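Local coordinates for ARF GTPase-activating protein GIT1 (Rattus norvegicus, PDB 6IUH) that is an ARF GTPase-activating protein whose C-terminal four-helix domain binds liprin-alpha-2 and probably helps regulate focal adhesion dynamics, at residues A[10-16]-A[126-130]; A[72-76]-A[117-122]. All blocks are in the same frame, centred on the assembly; numbering follows the deposited sequence.

A helical bundle can use one helix as a common spine for several contacts, and helix 101-128 does so here. Interaction 1 joins its C-terminal end to the start of helix 13-35, so the two modelled ends of the chain meet; interaction 2, nested inside the loop so closed, packs an earlier part of the same helix antiparallel to helix 67-87. Their centres lie about 14 Å apart. They touch where V16 CG1 comes within 4.3 Å of L122 O, the carbonyl that also accepts a hydrogen bond from T126 OG1. F60 packs against residues of both contacts. Liprin-alpha-2 packs on T127 and L75 and accepts a hydrogen bond from K120 NZ and a weak one from K117 NZ.

Interaction 1: A[10-16]-A[126-130]; sequences LPSTEDV and TTREK
In a bundle with an even number of up-and-down helices the first and last helices can bring their free ends together, as segments 10-16 and 126-130 do in this four-helix bundle, whose helices 13-35 and 101-128 run antiparallel. L10, P11 and S12 are extended in a polyproline-II-like conformation (phi -71 to -75°, psi 136 to 163°), after which helix 13-35 begins with T13; opposite lies the last turn of helix 101-128, followed by E129 (-98/10) and K130, the final modelled residue. T13 and T127 are nearest, with CA atoms 6.0 Å apart. S12, a p rotamer, is the N-cap: its OG accepts from D15 N at 3.2 Å.

The polar link across the contact is a hydrogen bond from K130 NZ to P11 O, 3.0 Å. K130 bends back to reach it, with chi1 -93° and chi2 36°.

Van der Waals contacts surround this bond. T13 CG2 (p rotamer) rests 3.9 Å from T126 CG2, 3.8 Å from T127 CA and 3.7 Å from K130 CG. T126, an m rotamer, sets CG2 3.4 Å from P11 O and OG1 3.5 Å from V16 CG2. L10 (mt) lays CD1 3.6 Å from E129 CB; F60 packs on L10, P11 and T126, and an apolar side chain of liprin-alpha-2 on T127.

The hydroxyls of T126 and T127 are satisfied inside their own helix, by L122 O and V123 O, and meet segment 10-16 through packing alone. The contact thus combines modest packing with a single lysine-to-carbonyl tie.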
ATOM      1  N   LEU A  10      -4.389   8.137  19.635  1.00 38.47           N
ATOM      2  CA  LEU A  10      -4.716   7.068  18.699  1.00 34.79           C
ATOM      3  C   LEU A  10      -6.140   7.212  18.174  1.00 33.52           C
ATOM      4  O   LEU A  10      -7.063   7.488  18.938  1.00 37.97           O
ATOM      5  CB  LEU A  10      -4.540   5.696  19.353  1.00 36.80           C
ATOM      6  CG  LEU A  10      -3.130   5.110  19.350  1.00 38.64           C
ATOM      7  CD1 LEU A  10      -3.150   3.716  19.940  1.00 41.42           C
ATOM      8  CD2 LEU A  10      -2.569   5.081  17.939  1.00 38.14           C
ATOM      9  N   PRO A  11      -6.316   7.024  16.860  1.00 34.53           N
ATOM     10  CA  PRO A  11      -7.633   7.095  16.220  1.00 32.55           C
ATOM     11  C   PRO A  11      -8.504   5.900  16.582  1.00 30.70           C
ATOM     12  O   PRO A  11      -7.983   4.896  17.061  1.00 32.87           O
ATOM     13  CB  PRO A  11      -7.293   7.088  14.730  1.00 34.43           C
ATOM     14  CG  PRO A  11      -6.016   6.324  14.661  1.00 31.81           C
ATOM     15  CD  PRO A  11      -5.252   6.703  15.894  1.00 33.32           C
ATOM     16  N   SER A  12      -9.808   6.007  16.353  1.00 31.71           N
ATOM     17  CA  SER A  12     -10.723   4.907  16.634  1.00 37.16           C
ATOM     18  C   SER A  12     -10.522   3.766  15.642  1.00 35.22           C
ATOM     19  O   SER A  12     -10.096   3.991  14.507  1.00 30.87           O
ATOM     20  CB  SER A  12     -12.174   5.389  16.589  1.00 42.68           C
ATOM     21  OG  SER A  12     -12.526   5.813  15.284  1.00 43.04           O
ATOM     22  N   THR A  13     -10.831   2.547  16.070  1.00 36.06           N
ATOM     23  CA  THR A  13     -10.702   1.381  15.200  1.00 36.44           C
ATOM     24  C   THR A  13     -11.576   1.520  13.958  1.00 35.23           C
ATOM     25  O   THR A  13     -11.188   1.101  12.869  1.00 35.40           O
ATOM     26  CB  THR A  13     -11.075   0.079  15.932  1.00 48.42           C
ATOM     27  OG1 THR A  13     -12.368   0.221  16.532  1.00 67.47           O
ATOM     28  CG2 THR A  13     -10.052  -0.236  17.011  1.00 39.83           C
ATOM     29  N   GLU A  14     -12.752   2.116  14.126  1.00 39.60           N
ATOM     30  CA  GLU A  14     -13.664   2.324  13.008  1.00 42.16           C
ATOM     31  C   GLU A  14     -13.051   3.248  11.959  1.00 34.64           C
ATOM     32  O   GLU A  14     -13.161   2.993  10.761  1.00 37.74           O
ATOM     33  CB  GLU A  14     -14.999   2.896  13.494  1.00 50.47           C
ATOM     34  CG  GLU A  14     -15.880   1.903  14.247  1.00 60.74           C
ATOM     35  CD  GLU A  14     -15.411   1.648  15.669  1.00 68.05           C
ATOM     36  OE1 GLU A  14     -14.507   2.371  16.142  1.00 73.85           O
ATOM     37  OE2 GLU A  14     -15.950   0.725  16.316  1.00 73.11           O
ATOM     38  N   ASP A  15     -12.406   4.318  12.412  1.00 36.90           N
ATOM     39  CA  ASP A  15     -11.767   5.255  11.495  1.00 36.02           C
ATOM     40  C   ASP A  15     -10.581   4.614  10.783  1.00 31.54           C
ATOM     41  O   ASP A  15     -10.384   4.826   9.589  1.00 28.40           O
ATOM     42  CB  ASP A  15     -11.315   6.517  12.230  1.00 35.85           C
ATOM     43  CG  ASP A  15     -12.468   7.444  12.562  1.00 47.73           C
ATOM     44  OD1 ASP A  15     -13.519   7.352  11.892  1.00 49.80           O
ATOM     45  OD2 ASP A  15     -12.323   8.270  13.487  1.00 50.71           O
ATOM     46  N   VAL A  16      -9.795   3.831  11.513  1.00 32.32           N
ATOM     47  CA  VAL A  16      -8.635   3.172  10.921  1.00 28.71           C
ATOM     48  C   VAL A  16      -9.073   2.172   9.858  1.00 28.93           C
ATOM     49  O   VAL A  16      -8.473   2.093   8.786  1.00 28.04           O
ATOM     50  CB  VAL A  16      -7.780   2.458  11.985  1.00 32.93           C
ATOM     51  CG1 VAL A  16      -6.623   1.715  11.336  1.00 32.76           C
ATOM     52  CG2 VAL A  16      -7.256   3.463  12.986  1.00 39.09           C
ATOM     53  N   THR A 126      -3.768  -0.322  16.443  1.00 26.26           N
ATOM     54  CA  THR A 126      -4.916   0.447  16.902  1.00 30.00           C
ATOM     55  C   THR A 126      -5.878  -0.419  17.708  1.00 32.42           C
ATOM     56  O   THR A 126      -6.352  -0.013  18.767  1.00 34.65           O
ATOM     57  CB  THR A 126      -5.663   1.082  15.720  1.00 35.78           C
ATOM     58  OG1 THR A 126      -4.788   1.993  15.041  1.00 33.66           O
ATOM     59  CG2 THR A 126      -6.888   1.834  16.205  1.00 36.96           C
ATOM     60  N   THR A 127      -6.143  -1.621  17.211  1.00 29.01           N
ATOM     61  CA  THR A 127      -7.083  -2.529  17.860  1.00 32.58           C
ATOM     62  C   THR A 127      -6.611  -2.995  19.236  1.00 35.25           C
ATOM     63  O   THR A 127      -7.412  -3.119  20.164  1.00 38.06           O
ATOM     64  CB  THR A 127      -7.346  -3.770  16.983  1.00 42.67           C
ATOM     65  OG1 THR A 127      -7.726  -3.354  15.667  1.00 58.54           O
ATOM     66  CG2 THR A 127      -8.456  -4.621  17.583  1.00 39.87           C
ATOM     67  N   ARG A 128      -5.313  -3.248  19.375  1.00 32.17           N
ATOM     68  CA  ARG A 128      -4.764  -3.774  20.622  0.54 35.11           C
ATOM     69  C   ARG A 128      -4.756  -2.737  21.741  1.00 35.39           C
ATOM     70  O   ARG A 128      -4.619  -3.079  22.915  1.00 36.69           O
ATOM     71  CB  ARG A 128      -3.344  -4.300  20.401  0.54 36.43           C
ATOM     72  CG  ARG A 128      -3.274  -5.551  19.544  0.54 37.94           C
ATOM     73  CD  ARG A 128      -1.900  -6.195  19.628  0.54 39.96           C
ATOM     74  NE  ARG A 128      -1.549  -6.553  20.998  0.54 41.56           N
ATOM     75  CZ  ARG A 128      -1.885  -7.699  21.582  0.54 42.97           C
ATOM     76  NH1 ARG A 128      -2.586  -8.605  20.914  0.54 48.41           N
ATOM     77  NH2 ARG A 128      -1.522  -7.940  22.835  0.54 44.70           N
ATOM     78  N   GLU A 129      -4.891  -1.467  21.377  1.00 33.76           N
ATOM     79  CA  GLU A 129      -4.859  -0.397  22.370  1.00 40.47           C
ATOM     80  C   GLU A 129      -6.259   0.053  22.771  1.00 54.87           C
ATOM     81  O   GLU A 129      -6.419   1.057  23.468  1.00 52.45           O
ATOM     82  CB  GLU A 129      -4.062   0.796  21.841  1.00 35.47           C
ATOM     83  CG  GLU A 129      -2.623   0.464  21.502  1.00 34.50           C
ATOM     84  CD  GLU A 129      -1.828   0.036  22.719  1.00 36.92           C
ATOM     85  OE1 GLU A 129      -2.107   0.554  23.823  1.00 45.57           O
ATOM     86  OE2 GLU A 129      -0.927  -0.814  22.571  1.00 36.10           O
ATOM     87  N   LYS A 130      -7.269  -0.696  22.337  1.00 54.90           N
ATOM     88  CA  LYS A 130      -8.661  -0.312  22.568  1.00 55.78           C
ATOM     89  C   LYS A 130      -9.318  -1.170  23.648  1.00 58.77           C
ATOM     90  O   LYS A 130      -8.841  -2.261  23.964  1.00 59.59           O
ATOM     91  CB  LYS A 130      -9.460  -0.402  21.263  1.00 49.22           C
ATOM     92  CG  LYS A 130      -9.544   0.910  20.475  1.00 42.45           C
ATOM     93  CD  LYS A 130      -8.252   1.716  20.583  1.00 44.91           C
ATOM     94  CE  LYS A 130      -8.120   2.753  19.478  1.00 46.83           C
ATOM     95  NZ  LYS A 130      -8.480   4.130  19.913  1.00 45.35           N
TER

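Interaction 2: A[72-76]-A[117-122]; sequences SLRLL and KAAKQL
Antiparallel neighbours in a four-helix bundle come close where small residues face each other. Here two continuous helical segments, 72-76 of helix 67-87 and 117-122 of helix 101-128, cross at -153° with their axes 8.4 Å apart. S72 and A118 set the register, their CA atoms 5.1 Å apart.

S72 (m rotamer) points at the other helix: its CB lies 3.7 Å from L122 CD2, and its OG 2.8 Å from Q121 OE1, although P68 O is also an acceptor for this hydroxyl. L122 (mt) is the apolar partner, with CD1 3.9 Å from L73 CD2 and 4.0 Å from CD2 of L76 (tp); M56 of helix 42-57 and F60 of the loop after it also pack against L122. A118, the third, has CB 3.4 Å from S72 O, 3.5 Å from L76 N, 3.7 Å from L76 CB and 4.0 Å from L75 CG.

With only a methyl at A118 and a small S72 opposite, the helices can approach until A118 CB rests on the backbone of the facing turn, while L76 and L122 fill the interior and L73 and L75 flank it, nearer the surface. The chemistry therefore grades from an apolar core to the polar S72–Q121 pair beside it.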
ATOM      1  N   SER A  72       5.639   1.769  11.625  1.00 20.68           N
ATOM      2  CA  SER A  72       4.689   1.408  10.580  1.00 26.34           C
ATOM      3  C   SER A  72       4.364   2.598   9.676  1.00 27.07           C
ATOM      4  O   SER A  72       4.198   2.435   8.464  1.00 20.78           O
ATOM      5  CB  SER A  72       3.411   0.838  11.194  1.00 33.51           C
ATOM      6  OG  SER A  72       3.672  -0.411  11.817  1.00 21.80           O
ATOM      7  N   LEU A  73       4.283   3.792  10.256  1.00 20.05           N
ATOM      8  CA  LEU A  73       4.044   4.987   9.450  1.00 20.00           C
ATOM      9  C   LEU A  73       5.219   5.253   8.524  1.00 22.56           C
ATOM     10  O   LEU A  73       5.037   5.704   7.394  1.00 23.25           O
ATOM     11  CB  LEU A  73       3.783   6.206  10.335  1.00 23.11           C
ATOM     12  CG  LEU A  73       2.376   6.287  10.930  1.00 25.27           C
ATOM     13  CD1 LEU A  73       2.226   7.533  11.786  1.00 26.87           C
ATOM     14  CD2 LEU A  73       1.332   6.259   9.824  1.00 28.22           C
ATOM     15  N   ARG A  74       6.425   4.971   9.002  1.00 20.94           N
ATOM     16  CA  ARG A  74       7.620   5.148   8.190  0.58 21.98           C
ATOM     17  C   ARG A  74       7.573   4.233   6.971  1.00 25.34           C
ATOM     18  O   ARG A  74       7.878   4.658   5.857  1.00 22.66           O
ATOM     19  CB  ARG A  74       8.880   4.873   9.012  0.58 25.14           C
ATOM     20  CG  ARG A  74      10.170   5.214   8.286  0.58 32.56           C
ATOM     21  CD  ARG A  74      11.376   5.097   9.207  0.58 38.41           C
ATOM     22  NE  ARG A  74      11.234   5.918  10.406  0.58 38.15           N
ATOM     23  CZ  ARG A  74      11.057   5.430  11.629  0.58 36.94           C
ATOM     24  NH1 ARG A  74      11.010   4.120  11.822  0.58 36.89           N
ATOM     25  NH2 ARG A  74      10.936   6.254  12.662  0.58 40.04           N
ATOM     26  N   LEU A  75       7.181   2.982   7.184  1.00 25.19           N
ATOM     27  CA  LEU A  75       7.083   2.021   6.089  1.00 26.38           C
ATOM     28  C   LEU A  75       5.982   2.411   5.110  1.00 24.36           C
ATOM     29  O   LEU A  75       6.176   2.374   3.893  1.00 26.06           O
ATOM     30  CB  LEU A  75       6.825   0.621   6.638  1.00 26.71           C
ATOM     31  CG  LEU A  75       6.728  -0.498   5.604  1.00 24.90           C
ATOM     32  CD1 LEU A  75       8.010  -0.588   4.798  1.00 28.46           C
ATOM     33  CD2 LEU A  75       6.434  -1.818   6.307  1.00 24.46           C
ATOM     34  N   LEU A  76       4.826   2.775   5.654  1.00 22.97           N
ATOM     35  CA  LEU A  76       3.686   3.224   4.864  1.00 26.26           C
ATOM     36  C   LEU A  76       4.042   4.401   3.958  1.00 27.10           C
ATOM     37  O   LEU A  76       3.808   4.362   2.750  1.00 23.16           O
ATOM     38  CB  LEU A  76       2.531   3.619   5.783  1.00 27.09           C
ATOM     39  CG  LEU A  76       1.212   3.974   5.101  1.00 26.86           C
ATOM     40  CD1 LEU A  76       0.521   2.715   4.604  1.00 24.46           C
ATOM     41  CD2 LEU A  76       0.302   4.765   6.035  1.00 27.10           C
ATOM     42  N   LYS A 117       1.258  -4.035   3.966  1.00 20.01           N
ATOM     43  CA  LYS A 117       1.898  -4.561   5.172  1.00 24.16           C
ATOM     44  C   LYS A 117       1.842  -3.553   6.311  1.00 20.33           C
ATOM     45  O   LYS A 117       1.438  -3.882   7.429  1.00 20.28           O
ATOM     46  CB  LYS A 117       3.353  -4.937   4.882  1.00 23.46           C
ATOM     47  CG  LYS A 117       4.051  -5.696   6.004  1.00 30.51           C
ATOM     48  CD  LYS A 117       5.483  -6.031   5.606  1.00 37.17           C
ATOM     49  CE  LYS A 117       6.158  -6.950   6.605  1.00 42.70           C
ATOM     50  NZ  LYS A 117       7.529  -7.310   6.154  1.00 46.67           N
ATOM     51  N   ALA A 118       2.249  -2.322   6.015  1.00 21.18           N
ATOM     52  CA  ALA A 118       2.229  -1.243   6.993  1.00 25.12           C
ATOM     53  C   ALA A 118       0.804  -0.928   7.443  1.00 20.57           C
ATOM     54  O   ALA A 118       0.555  -0.698   8.628  1.00 20.11           O
ATOM     55  CB  ALA A 118       2.889   0.006   6.415  1.00 22.38           C
ATOM     56  N   ALA A 119      -0.127  -0.913   6.493  1.00 21.43           N
ATOM     57  CA  ALA A 119      -1.522  -0.614   6.798  1.00 25.94           C
ATOM     58  C   ALA A 119      -2.091  -1.647   7.763  1.00 25.12           C
ATOM     59  O   ALA A 119      -2.774  -1.297   8.726  1.00 23.99           O
ATOM     60  CB  ALA A 119      -2.351  -0.561   5.523  1.00 25.57           C
ATOM     61  N   LYS A 120      -1.796  -2.918   7.498  1.00 18.74           N
ATOM     62  CA  LYS A 120      -2.207  -4.012   8.372  1.00 21.95           C
ATOM     63  C   LYS A 120      -1.634  -3.851   9.779  1.00 26.20           C
ATOM     64  O   LYS A 120      -2.335  -4.060  10.771  1.00 22.48           O
ATOM     65  CB  LYS A 120      -1.771  -5.361   7.790  1.00 20.15           C
ATOM     66  CG  LYS A 120      -2.279  -6.566   8.571  1.00 25.75           C
ATOM     67  CD  LYS A 120      -1.613  -7.849   8.097  1.00 37.21           C
ATOM     68  CE  LYS A 120      -0.108  -7.793   8.312  1.00 49.36           C
ATOM     69  NZ  LYS A 120       0.586  -8.990   7.759  1.00 57.64           N
ATOM     70  N   GLN A 121      -0.359  -3.486   9.861  1.00 26.61           N
ATOM     71  CA  GLN A 121       0.292  -3.290  11.152  1.00 22.03           C
ATOM     72  C   GLN A 121      -0.413  -2.199  11.946  1.00 24.73           C
ATOM     73  O   GLN A 121      -0.649  -2.346  13.141  1.00 24.22           O
ATOM     74  CB  GLN A 121       1.771  -2.944  10.966  1.00 21.97           C
ATOM     75  CG  GLN A 121       2.608  -4.099  10.440  1.00 27.85           C
ATOM     76  CD  GLN A 121       4.008  -3.678  10.028  1.00 35.17           C
ATOM     77  OE1 GLN A 121       4.383  -2.513  10.147  1.00 26.59           O
ATOM     78  NE2 GLN A 121       4.786  -4.632   9.534  1.00 37.23           N
ATOM     79  N   LEU A 122      -0.764  -1.115  11.264  1.00 21.47           N
ATOM     80  CA  LEU A 122      -1.452   0.007  11.896  1.00 19.58           C
ATOM     81  C   LEU A 122      -2.840  -0.382  12.392  1.00 22.24           C
ATOM     82  O   LEU A 122      -3.283   0.089  13.443  1.00 23.29           O
ATOM     83  CB  LEU A 122      -1.549   1.179  10.917  1.00 17.11           C
ATOM     84  CG  LEU A 122      -0.212   1.860  10.622  1.00 23.28           C
ATOM     85  CD1 LEU A 122      -0.333   2.802   9.427  1.00 24.13           C
ATOM     86  CD2 LEU A 122       0.281   2.615  11.844  1.00 23.26           C
TER